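Long-range contact in putative hexulose 6 phosphate synthase (Salmonella typhimurium, PDB 3F4W), which belongs to the HUMPS family of TIM-barrel proteins, its precise role being only putative, and is assembled from two chains: residues A6-T11 with I28-T33. Sequence-based numbering, arbitrary orientation.
Sequences ALDELT and IIEVGT
Ala6 and Glu30 form a parallel bridge, and their side chains meet inside the barrel. The carboxylate of Glu30 lies beside the Ala6 methyl, with CB of Ala6 3.5 Å from OE1 of Glu30. CG of Glu30 stands anti to the backbone N (chi1 170°) and the chain runs on extended, which carries the carboxylate along its neighbour. OE1 is hydrogen-bonded to the side-chain amide of Gln4, on the same strand as Ala6.

On the outer side, Leu7 turns CG beside its own N, and its CD1 reaches CG2 of Ile29 at 4.0 Å; Met19 of helix 12-22 touches both side chains. Two backbone bonds tie Leu7 across the strands. Its N donates to O of Glu30 at 2.9 Å in a nearly straight bond (163°), whereas its O accepts from N of Gly32 at 2.8 Å, with the donor well above the carbonyl plane.

Asp8 bends back over Gly32, the N-cap residue right before helix 33-39: OD1 of Asp8 comes within 3.2 Å of CA of Gly32. A water hydrogen-bonds OD1 of Asp8 at 2.8 Å and accepts from N of Thr33 at 2.9 Å, linking the carboxylate to the start of that helix. OD1 of Asp8 and OE2 of Glu30 are 4.1 Å apart, their carboxylate planes turned by 62°, and the carboxylate of Asp59 is also near Glu30.

A malonate ion, probably from the crystallisation liquor, sits near Ala6 and may mark a pocket at the C-terminal strand ends, where this first beta-alpha-beta unit of the TIM barrel pairs strands 2-7 and 28-31.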
loop_
_atom_site.group_PDB
_atom_site.type_symbol
_atom_site.label_atom_id
_atom_site.label_comp_id
_atom_site.label_asym_id
_atom_site.label_seq_id
_atom_site.Cartn_x
_atom_site.Cartn_y
_atom_site.Cartn_z
ATOM N N ALA A 6 7.695 -13.350 6.867
ATOM C CA ALA A 6 6.566 -12.424 6.783
ATOM C C ALA A 6 5.544 -12.638 7.902
ATOM O O ALA A 6 4.918 -13.693 7.992
ATOM C CB ALA A 6 5.889 -12.527 5.414
ATOM N N LEU A 7 5.386 -11.629 8.754
ATOM C CA LEU A 7 4.322 -11.622 9.749
ATOM C C LEU A 7 3.148 -10.798 9.222
ATOM O O LEU A 7 3.141 -9.573 9.326
ATOM C CB LEU A 7 4.821 -11.041 11.074
ATOM C CG LEU A 7 6.056 -11.701 11.690
ATOM C CD1 LEU A 7 6.451 -10.988 12.969
ATOM C CD2 LEU A 7 5.804 -13.176 11.957
ATOM N N ASP A 8 2.158 -11.473 8.651
ATOM C CA ASP A 8 1.077 -10.777 7.960
ATOM C C ASP A 8 -0.177 -10.555 8.810
ATOM O O ASP A 8 -0.624 -9.420 8.984
ATOM C CB ASP A 8 0.715 -11.506 6.662
ATOM C CG ASP A 8 1.731 -11.265 5.550
ATOM O OD1 ASP A 8 2.511 -10.293 5.649
ATOM O OD2 ASP A 8 1.748 -12.048 4.574
ATOM N N GLU A 9 -0.741 -11.635 9.340
ATOM C CA GLU A 9 -2.065 -11.570 9.948
ATOM C C GLU A 9 -2.070 -11.624 11.475
ATOM O O GLU A 9 -3.127 -11.758 12.092
ATOM C CB GLU A 9 -2.952 -12.672 9.367
ATOM C CG GLU A 9 -3.005 -12.650 7.842
ATOM C CD GLU A 9 -3.967 -13.671 7.266
ATOM O OE1 GLU A 9 -4.657 -14.351 8.055
ATOM O OE2 GLU A 9 -4.032 -13.794 6.024
ATOM N N LEU A 10 -0.893 -11.506 12.082
ATOM C CA LEU A 10 -0.791 -11.550 13.537
ATOM C C LEU A 10 -0.973 -10.165 14.140
ATOM O O LEU A 10 -0.689 -9.156 13.498
ATOM C CB LEU A 10 0.569 -12.110 13.966
ATOM C CG LEU A 10 0.899 -13.565 13.634
ATOM C CD1 LEU A 10 2.253 -13.941 14.222
ATOM C CD2 LEU A 10 -0.191 -14.487 14.158
ATOM N N THR A 11 -1.449 -10.123 15.380
ATOM C CA THR A 11 -1.455 -8.887 16.147
ATOM C C THR A 11 -0.072 -8.724 16.760
ATOM O O THR A 11 0.708 -9.675 16.787
ATOM C CB THR A 11 -2.486 -8.936 17.277
ATOM O OG1 THR A 11 -2.080 -9.909 18.247
ATOM C CG2 THR A 11 -3.856 -9.311 16.733
ATOM N N ILE A 28 15.695 -11.991 8.623
ATOM C CA ILE A 28 14.949 -10.744 8.494
ATOM C C ILE A 28 13.516 -10.918 8.972
ATOM O O ILE A 28 12.799 -11.793 8.495
ATOM C CB ILE A 28 14.913 -10.257 7.034
ATOM C CG1 ILE A 28 16.333 -10.054 6.499
ATOM C CG2 ILE A 28 14.104 -8.971 6.930
ATOM C CD1 ILE A 28 16.393 -9.755 5.008
ATOM N N ILE A 29 13.104 -10.092 9.924
ATOM C CA ILE A 29 11.730 -10.114 10.397
ATOM C C ILE A 29 10.922 -9.116 9.578
ATOM O O ILE A 29 11.229 -7.924 9.558
ATOM C CB ILE A 29 11.643 -9.746 11.890
ATOM C CG1 ILE A 29 12.578 -10.639 12.709
ATOM C CG2 ILE A 29 10.201 -9.843 12.381
ATOM C CD1 ILE A 29 12.551 -10.354 14.199
ATOM N N GLU A 30 9.900 -9.603 8.887
ATOM C CA GLU A 30 9.070 -8.725 8.079
ATOM C C GLU A 30 7.763 -8.381 8.788
ATOM O O GLU A 30 6.985 -9.264 9.144
ATOM C CB GLU A 30 8.765 -9.351 6.715
ATOM C CG GLU A 30 7.712 -8.580 5.923
ATOM C CD GLU A 30 7.267 -9.296 4.660
ATOM O OE1 GLU A 30 8.059 -10.080 4.100
ATOM O OE2 GLU A 30 6.118 -9.067 4.225
ATOM N N VAL A 31 7.527 -7.094 9.000
ATOM C CA VAL A 31 6.212 -6.656 9.442
ATOM C C VAL A 31 5.330 -6.530 8.201
ATOM O O VAL A 31 5.487 -5.597 7.414
ATOM C CB VAL A 31 6.286 -5.322 10.203
ATOM C CG1 VAL A 31 4.890 -4.836 10.581
ATOM C CG2 VAL A 31 7.154 -5.479 11.441
ATOM N N GLY A 32 4.425 -7.489 8.023
ATOM C CA GLY A 32 3.553 -7.531 6.859
ATOM C C GLY A 32 2.620 -6.339 6.745
ATOM O O GLY A 32 2.398 -5.618 7.717
ATOM N N THR A 33 2.059 -6.135 5.558
ATOM C CA THR A 33 1.244 -4.949 5.303
ATOM C C THR A 33 0.012 -4.827 6.206
ATOM O O THR A 33 -0.229 -3.767 6.774
ATOM C CB THR A 33 0.812 -4.861 3.829
ATOM O OG1 THR A 33 1.958 -5.052 2.994
ATOM C CG2 THR A 33 0.194 -3.501 3.540
HETATM O O HOH W 1 2.590 -8.319 3.668
#